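Local coordinates for protein xyloglucan-specific endo-beta-1,4-glucanase (Uncultured bacterium, PDB 4W85) that hydrolyses internal beta-1,4-glucosidic bonds of xyloglucan, acting as a glycoside hydrolase of family 5 that cleaves plant cell-wall polysaccharide, at residues A[20-25]-A[32-37]; A[15-20]-A[302-307]; A[118-123]-A[171-176]. The protein carries 1 engineered substitution. All coordinates share one frame; numbering follows the deposited sequence.

In the fold
The three contacts sample a (beta/alpha)8 barrel from its inner wall to its outer shell. Contact 2 is core: it joins the first and last strands, 15-18 and 300-305, and so closes the barrel with backbone hydrogen bonds backed by tryptophans and a buried aspartate. Contact 1 follows directly along the chain, sharing Asn20, and folds the loop after strand 15-18 on itself through a tryptophan face, a carboxylate and waters; both reach the bound glucose. Contact 3 lies apart, its nearest atoms about 13 Å from contact 1, where helices 117-134 and 164-182 meet on the partly buried periphery through alanine, leucine, cysteine and methionine, by packing rather than hydrogen bonds between the segments.

Contact 1. Residues A[20-25]-A[32-37]; sequences NTLDAT and NAETSW. With BGC (beta-D-glucopyranose), chain C.
Ala24 and Trp37 meet methyl to ring: CB of Ala24 stands 3.6 Å from the centroid of the five-membered ring of Trp37, a CH-pi contact over the indole face. The backbone N of Thr25 lies over the same face, while Thr25 OG1 approaches Trp37 CZ2 obliquely at 3.4 Å. Over the opposite face sits the bound beta-D-glucopyranose, its C3 above the middle of the indole at 3.9 Å from Trp37 CE2. The tryptophan is thus a sugar platform, as aromatic residues often are in glycoside hydrolases, with the protein packed behind it. Asn20 comes to the ring edge, its amide plane turned 77° from the indole and its CG 3.6 Å from Trp37 CE3. CG of Asn20 lies anti to the carbonyl carbon (chi1 -79°), which carries the amide past the indole toward the glucose, with ND2 nearest the ring oxygen O5.

Both segments belong to the loop that links the first barrel strand, 15-18, to helix 44-53, on the sugar-binding side of the TIM barrel. Here the chain makes a type I turn from Thr21 to Ala24. Asp23 braces it from within: OD2 takes the N-H of Asn20 through its syn lone pair, and OD1 receives the N-H of Thr21 at 2.7 Å from above the carboxylate plane.

Water ties the segments together as well. One molecule donates to Asn20 O and Glu34 O and accepts from Trp37 N; another bridges Asn20 ND2 and Trp37 O. Farther out, the extended Glu34 chain runs alongside Thr21 and Leu22, with CG 3.6 Å from Thr21 CG2, and its carboxylate is secured by a salt bridge to Arg83 and a hydrogen bond from Thr42.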
# COMPACT_ATOMS: atom_id res chain seq x y z
N ASN A 20 -5.76 5.38 7.65
CA ASN A 20 -6.69 6.43 8.01
C ASN A 20 -5.97 7.51 8.87
O ASN A 20 -6.49 7.98 9.89
CB ASN A 20 -7.90 5.84 8.81
CG ASN A 20 -8.94 5.17 7.93
OD1 ASN A 20 -8.73 4.87 6.75
ND2 ASN A 20 -10.12 4.98 8.50
N THR A 21 -4.77 7.88 8.45
CA THR A 21 -3.93 8.82 9.24
C THR A 21 -3.47 9.90 8.25
O THR A 21 -4.27 10.80 7.96
CB THR A 21 -2.86 8.03 9.90
OG1 THR A 21 -3.49 6.98 10.65
CG2 THR A 21 -1.92 8.89 10.79
N LEU A 22 -2.26 9.80 7.68
CA LEU A 22 -1.82 10.78 6.69
C LEU A 22 -2.58 10.68 5.38
O LEU A 22 -2.53 11.63 4.56
CB LEU A 22 -0.30 10.78 6.49
CG LEU A 22 0.51 10.97 7.76
CD1 LEU A 22 1.99 10.77 7.51
CD2 LEU A 22 0.30 12.37 8.34
N ASP A 23 -3.28 9.56 5.20
CA ASP A 23 -4.15 9.35 4.08
C ASP A 23 -5.52 9.97 4.23
O ASP A 23 -6.25 10.12 3.23
CB ASP A 23 -4.30 7.87 3.76
CG ASP A 23 -4.56 6.99 5.00
OD1 ASP A 23 -3.87 7.18 6.01
OD2 ASP A 23 -5.48 6.10 4.90
N ALA A 24 -5.89 10.36 5.45
CA ALA A 24 -7.16 11.04 5.63
C ALA A 24 -7.27 12.37 4.94
O ALA A 24 -6.31 13.14 4.84
CB ALA A 24 -7.50 11.14 7.12
N THR A 25 -8.50 12.71 4.56
CA THR A 25 -8.74 13.82 3.62
C THR A 25 -9.50 15.03 4.22
O THR A 25 -9.77 15.98 3.49
CB THR A 25 -9.46 13.34 2.38
OG1 THR A 25 -10.80 12.91 2.72
CG2 THR A 25 -8.72 12.23 1.72
N ASN A 32 -3.61 19.08 10.49
CA ASN A 32 -4.73 18.43 11.16
C ASN A 32 -5.45 17.40 10.32
O ASN A 32 -6.20 16.63 10.85
CB ASN A 32 -5.71 19.48 11.64
CG ASN A 32 -5.06 20.40 12.65
OD1 ASN A 32 -4.25 19.97 13.42
ND2 ASN A 32 -5.34 21.67 12.57
N ALA A 33 -5.19 17.36 9.01
CA ALA A 33 -5.73 16.26 8.16
C ALA A 33 -5.41 14.93 8.83
O ALA A 33 -6.18 13.97 8.76
CB ALA A 33 -5.09 16.31 6.75
N GLU A 34 -4.26 14.86 9.52
CA GLU A 34 -3.82 13.59 10.08
C GLU A 34 -4.79 12.96 11.06
O GLU A 34 -4.88 11.74 11.16
CB GLU A 34 -2.44 13.76 10.80
CG GLU A 34 -1.87 12.43 11.28
CD GLU A 34 -0.49 12.57 11.93
OE1 GLU A 34 0.07 13.69 11.93
OE2 GLU A 34 0.03 11.57 12.39
N THR A 35 -5.51 13.80 11.77
CA THR A 35 -6.37 13.36 12.87
C THR A 35 -7.86 13.51 12.43
O THR A 35 -8.75 13.23 13.21
CB THR A 35 -6.20 14.20 14.16
OG1 THR A 35 -6.33 15.55 13.83
CG2 THR A 35 -4.84 13.98 14.87
N SER A 36 -8.10 13.83 11.16
CA SER A 36 -9.46 14.23 10.66
C SER A 36 -10.41 13.05 10.57
O SER A 36 -11.59 13.19 10.48
CB SER A 36 -9.37 14.90 9.29
OG SER A 36 -8.96 13.95 8.31
N TRP A 37 -9.88 11.85 10.54
CA TRP A 37 -10.76 10.69 10.53
C TRP A 37 -10.72 9.99 11.88
O TRP A 37 -11.01 8.81 11.93
CB TRP A 37 -10.35 9.72 9.41
CG TRP A 37 -10.76 10.21 7.99
CD1 TRP A 37 -11.46 11.32 7.66
CD2 TRP A 37 -10.46 9.55 6.74
NE1 TRP A 37 -11.59 11.41 6.25
CE2 TRP A 37 -11.03 10.30 5.71
CE3 TRP A 37 -9.76 8.39 6.42
CZ2 TRP A 37 -10.92 9.92 4.37
CZ3 TRP A 37 -9.66 8.02 5.13
CH2 TRP A 37 -10.24 8.78 4.10
C2 BGC C . -14.19 6.95 5.74
C3 BGC C . -14.10 8.12 6.68
C4 BGC C . -14.37 7.68 8.10
C5 BGC C . -13.35 6.65 8.53
C6 BGC C . -13.53 6.38 10.05
C1 BGC C . -13.11 5.93 6.19
O1 BGC C . -12.90 4.83 5.28
O2 BGC C . -14.04 7.55 4.48
O3 BGC C . -15.09 9.05 6.42
O4 BGC C . -14.29 8.83 8.89
O5 BGC C . -13.40 5.51 7.57
O6 BGC C . -14.87 6.09 10.43
O HOH W 1 -7.34 10.34 11.36
O HOH W 2 -10.50 5.96 11.19
O HOH W 3 -12.91 13.57 5.01

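Contact 2. Residues A[15-20]-A[302-307]; sequences GWNLGN and FIWDNN. With BGC (beta-D-glucopyranose), chain C.
Gly15 and Phe302 begin a parallel ladder between strands 15-18 and 302-305, whose axes approach to 4.0 Å at 31°; Ile303 N donates to Gly15 O, and Asn17 N to Ile303 O at 2.8 Å. This pairing of first and last strands closes the TIM barrel. Past Asn17 the ladder loosens, and Gly19 N reaches Asp305 O instead. Gly15 CA lies over the Phe302 ring, and Gly19 CA over the six-membered ring of Trp304, 3.9 Å from its centroid; a side chain at either glycine would collide with these rings. The indole of Trp304 is carried toward strand 15-18 by a CG anti to its own N (chi1 -176°), bringing CE3 to 3.4 Å from Asn17 CB. Asn17 OD1 is held by Arg59. On the other sheet face Trp16 NE1 donates to Asp305 OD2 at 2.8 Å, on the anti side of the carboxylate, the planes 69° apart. A water joins Asn20 OD1, Trp304 NE1 and Asn306 ND2, which also bonds Glu314 O, beside the glucose site. The buried Asp305 carboxylate also receives N-H groups from Leu319 and Asn307, the latter in an Asx turn; three N-H donors would probably help to stabilise its negative charge.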
# COMPACT_ATOMS: atom_id res chain seq x y z
N GLY A 15 4.54 -6.62 7.13
CA GLY A 15 4.33 -5.18 7.21
C GLY A 15 2.98 -4.76 7.79
O GLY A 15 2.02 -5.57 7.90
N TRP A 16 2.92 -3.48 8.08
CA TRP A 16 1.80 -2.83 8.73
C TRP A 16 1.53 -1.46 8.12
O TRP A 16 2.46 -0.66 8.00
CB TRP A 16 2.13 -2.72 10.24
CG TRP A 16 1.07 -2.19 11.18
CD1 TRP A 16 0.10 -2.93 11.86
CD2 TRP A 16 0.86 -0.83 11.59
NE1 TRP A 16 -0.68 -2.09 12.62
CE2 TRP A 16 -0.25 -0.81 12.47
CE3 TRP A 16 1.49 0.35 11.30
CZ2 TRP A 16 -0.71 0.37 13.07
CZ3 TRP A 16 1.02 1.51 11.85
CH2 TRP A 16 -0.05 1.51 12.77
N ASN A 17 0.26 -1.13 7.86
CA ASN A 17 -0.16 0.14 7.35
C ASN A 17 -0.68 1.08 8.44
O ASN A 17 -1.55 0.69 9.20
CB ASN A 17 -1.34 0.03 6.36
CG ASN A 17 -0.93 -0.36 4.97
OD1 ASN A 17 -0.78 0.50 4.11
ND2 ASN A 17 -0.74 -1.67 4.73
N LEU A 18 -0.16 2.29 8.47
CA LEU A 18 -0.67 3.47 9.27
C LEU A 18 -1.92 4.04 8.64
O LEU A 18 -1.97 5.13 8.10
CB LEU A 18 0.49 4.53 9.43
CG LEU A 18 0.27 5.68 10.39
CD1 LEU A 18 0.28 5.21 11.86
CD2 LEU A 18 1.32 6.75 10.14
N GLY A 19 -3.00 3.26 8.69
CA GLY A 19 -4.15 3.57 7.93
C GLY A 19 -5.06 4.65 8.54
O GLY A 19 -5.06 4.87 9.79
N ASN A 20 -5.76 5.38 7.65
CA ASN A 20 -6.69 6.43 8.01
C ASN A 20 -5.97 7.51 8.87
O ASN A 20 -6.49 7.98 9.89
CB ASN A 20 -7.90 5.84 8.81
CG ASN A 20 -8.94 5.17 7.93
OD1 ASN A 20 -8.73 4.87 6.75
ND2 ASN A 20 -10.12 4.98 8.50
N PHE A 302 1.67 -6.30 3.71
CA PHE A 302 1.49 -5.20 4.67
C PHE A 302 -0.01 -5.19 5.02
O PHE A 302 -0.84 -5.16 4.15
CB PHE A 302 1.85 -3.88 4.06
CG PHE A 302 3.32 -3.68 3.81
CD1 PHE A 302 3.99 -4.42 2.86
CD2 PHE A 302 4.06 -2.76 4.57
CE1 PHE A 302 5.36 -4.22 2.64
CE2 PHE A 302 5.41 -2.58 4.36
CZ PHE A 302 6.06 -3.30 3.36
N ILE A 303 -0.33 -5.32 6.30
CA ILE A 303 -1.69 -5.52 6.76
C ILE A 303 -2.26 -4.13 6.97
O ILE A 303 -1.56 -3.23 7.48
CB ILE A 303 -1.68 -6.27 8.12
CG1 ILE A 303 -1.00 -7.61 7.96
CG2 ILE A 303 -3.10 -6.47 8.63
CD1 ILE A 303 -1.57 -8.43 6.83
N TRP A 304 -3.47 -3.93 6.49
CA TRP A 304 -4.16 -2.70 6.68
C TRP A 304 -4.65 -2.52 8.10
O TRP A 304 -5.38 -3.36 8.62
CB TRP A 304 -5.32 -2.56 5.69
CG TRP A 304 -6.01 -1.24 5.78
CD1 TRP A 304 -7.23 -0.99 6.31
CD2 TRP A 304 -5.51 0.02 5.31
NE1 TRP A 304 -7.56 0.35 6.19
CE2 TRP A 304 -6.50 1.00 5.61
CE3 TRP A 304 -4.32 0.41 4.67
CZ2 TRP A 304 -6.35 2.32 5.29
CZ3 TRP A 304 -4.17 1.73 4.36
CH2 TRP A 304 -5.18 2.68 4.66
N ASP A 305 -4.25 -1.42 8.76
CA ASP A 305 -4.69 -1.16 10.12
C ASP A 305 -5.22 0.26 10.26
O ASP A 305 -4.45 1.17 10.31
CB ASP A 305 -3.57 -1.41 11.11
CG ASP A 305 -4.05 -1.35 12.54
OD1 ASP A 305 -5.09 -0.65 12.79
OD2 ASP A 305 -3.36 -1.95 13.36
N ASN A 306 -6.54 0.42 10.35
CA ASN A 306 -7.19 1.76 10.46
C ASN A 306 -7.60 2.17 11.86
O ASN A 306 -8.24 3.23 12.10
CB ASN A 306 -8.36 1.79 9.52
CG ASN A 306 -9.41 0.73 9.85
OD1 ASN A 306 -9.29 -0.03 10.83
ND2 ASN A 306 -10.47 0.74 9.07
N ASN A 307 -7.14 1.39 12.82
CA ASN A 307 -7.47 1.65 14.23
C ASN A 307 -9.00 1.58 14.55
O ASN A 307 -9.43 2.12 15.52
CB ASN A 307 -6.87 2.97 14.67
CG ASN A 307 -6.75 3.08 16.18
OD1 ASN A 307 -6.68 2.10 16.87
ND2 ASN A 307 -6.68 4.29 16.67
C2 BGC C . -14.19 6.95 5.74
C3 BGC C . -14.10 8.12 6.68
C4 BGC C . -14.37 7.68 8.10
C5 BGC C . -13.35 6.65 8.53
C6 BGC C . -13.53 6.38 10.05
C1 BGC C . -13.11 5.93 6.19
O1 BGC C . -12.90 4.83 5.28
O2 BGC C . -14.04 7.55 4.48
O3 BGC C . -15.09 9.05 6.42
O4 BGC C . -14.29 8.83 8.89
O5 BGC C . -13.40 5.51 7.57
O6 BGC C . -14.87 6.09 10.43
O HOH W 4 -9.95 2.03 6.40

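Contact 3. Residues A[118-123]-A[171-176]; sequences AALCEE and NAMNKA
Met173 reaches across to Cys121 and Leu120, and its chain can be read outward from the helix. CB leaves the backbone roughly alongside the facing helix, and CG, anti to the carbonyl carbon (chi1 -65°), passes Cys121 SG at 3.9 Å. The chain then runs extended to SD, which lies 4.1 Å from Leu120 CB. A bend at the last torsion (chi3 69°) turns the methyl CE toward the other helix, where it settles 3.9 Å from Leu120 CB and close to Leu120 O. The thioether therefore spans two successive residues of segment 118-123, meeting one with its root and the other with its tip.

Cys121 provides the reciprocal contact. Its SG points between Ala172 and Met173, 3.7 Å from Ala172 O and slightly farther from the Ala172 methyl, while its CB meets the CB of Ala176 at 3.9 Å. Alanines one helical turn apart thus flank the cysteine, and these small groups meet where the segment axes pass 9.0 Å apart, crossing at -29°. An alanine in place of Met173 removes CG, SD and CE, and is likely to leave a gap beside Leu120 CB and Cys121 SG, weakening this apolar join.

Met173 also touches Leu124, one turn beyond Leu120, and Ala172 touches Glu117, extending the seam along helix 117-134. Asn174, on another side of helix 164-182, faces inward to bond Cys196 O of barrel strand 193-196. The two helices are successive members of the outer ring of the TIM barrel, following strands 97-101 and 142-145, and lie side by side on its outside, running in roughly the same direction.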
# COMPACT_ATOMS: atom_id res chain seq x y z
N ALA A 118 -1.69 13.35 -20.21
CA ALA A 118 -0.60 14.23 -19.99
C ALA A 118 -0.82 14.93 -18.63
O ALA A 118 0.13 15.02 -17.87
CB ALA A 118 -0.45 15.23 -21.12
N ALA A 119 -2.04 15.41 -18.33
CA ALA A 119 -2.21 16.24 -17.14
C ALA A 119 -1.97 15.34 -15.89
O ALA A 119 -1.42 15.78 -14.88
CB ALA A 119 -3.59 16.87 -17.07
N LEU A 120 -2.40 14.11 -16.01
CA LEU A 120 -2.23 13.13 -14.91
C LEU A 120 -0.80 12.73 -14.64
O LEU A 120 -0.34 12.78 -13.48
CB LEU A 120 -3.01 11.88 -15.23
CG LEU A 120 -4.52 12.09 -15.20
CD1 LEU A 120 -5.16 10.89 -15.87
CD2 LEU A 120 -5.16 12.26 -13.83
N CYS A 121 -0.09 12.34 -15.71
CA CYS A 121 1.30 12.03 -15.60
C CYS A 121 2.10 13.21 -15.07
O CYS A 121 3.02 13.04 -14.29
CB CYS A 121 1.87 11.56 -16.96
SG CYS A 121 1.28 9.94 -17.50
N GLU A 122 1.78 14.41 -15.51
CA GLU A 122 2.54 15.59 -15.11
C GLU A 122 2.33 15.90 -13.62
O GLU A 122 3.25 16.29 -12.93
CB GLU A 122 2.13 16.80 -15.98
CG GLU A 122 2.72 16.70 -17.46
CD GLU A 122 2.20 17.75 -18.44
OE1 GLU A 122 1.74 18.86 -18.03
OE2 GLU A 122 2.14 17.41 -19.61
N GLU A 123 1.14 15.69 -13.13
CA GLU A 123 0.86 16.00 -11.74
C GLU A 123 1.59 14.95 -10.90
O GLU A 123 2.30 15.27 -9.97
CB GLU A 123 -0.66 16.11 -11.42
CG GLU A 123 -0.88 16.34 -9.89
CD GLU A 123 -2.21 16.93 -9.50
OE1 GLU A 123 -2.39 17.17 -8.27
OE2 GLU A 123 -3.08 17.09 -10.35
N ASN A 171 -0.02 2.26 -17.29
CA ASN A 171 1.37 2.01 -17.66
C ASN A 171 2.16 3.28 -17.85
O ASN A 171 3.28 3.40 -17.37
CB ASN A 171 1.50 1.09 -18.88
CG ASN A 171 1.01 -0.28 -18.60
OD1 ASN A 171 1.19 -0.82 -17.52
ND2 ASN A 171 0.36 -0.86 -19.58
N ALA A 172 1.52 4.27 -18.45
CA ALA A 172 2.15 5.54 -18.69
C ALA A 172 2.43 6.28 -17.35
O ALA A 172 3.48 6.94 -17.15
CB ALA A 172 1.24 6.38 -19.56
N MET A 173 1.46 6.19 -16.44
CA MET A 173 1.59 6.83 -15.12
C MET A 173 2.69 6.16 -14.31
O MET A 173 3.52 6.83 -13.68
CB MET A 173 0.25 6.86 -14.38
CG MET A 173 -0.79 7.73 -15.07
SD MET A 173 -2.33 8.02 -14.12
CE MET A 173 -1.62 9.06 -12.86
N ASN A 174 2.75 4.84 -14.37
CA ASN A 174 3.87 4.13 -13.68
C ASN A 174 5.22 4.59 -14.20
O ASN A 174 6.17 4.86 -13.45
CB ASN A 174 3.77 2.62 -13.84
CG ASN A 174 2.73 1.97 -12.99
OD1 ASN A 174 2.41 2.39 -11.85
ND2 ASN A 174 2.23 0.89 -13.51
N LYS A 175 5.29 4.74 -15.51
CA LYS A 175 6.53 5.19 -16.14
C LYS A 175 6.89 6.62 -15.74
O LYS A 175 8.06 6.94 -15.48
CB LYS A 175 6.40 5.04 -17.69
CG LYS A 175 7.66 5.34 -18.48
CD LYS A 175 7.45 5.15 -20.01
CE LYS A 175 6.56 3.91 -20.31
NZ LYS A 175 6.61 3.31 -21.70
N ALA A 176 5.92 7.52 -15.74
CA ALA A 176 6.13 8.87 -15.27
C ALA A 176 6.66 8.97 -13.84
O ALA A 176 7.48 9.86 -13.52
CB ALA A 176 4.85 9.67 -15.39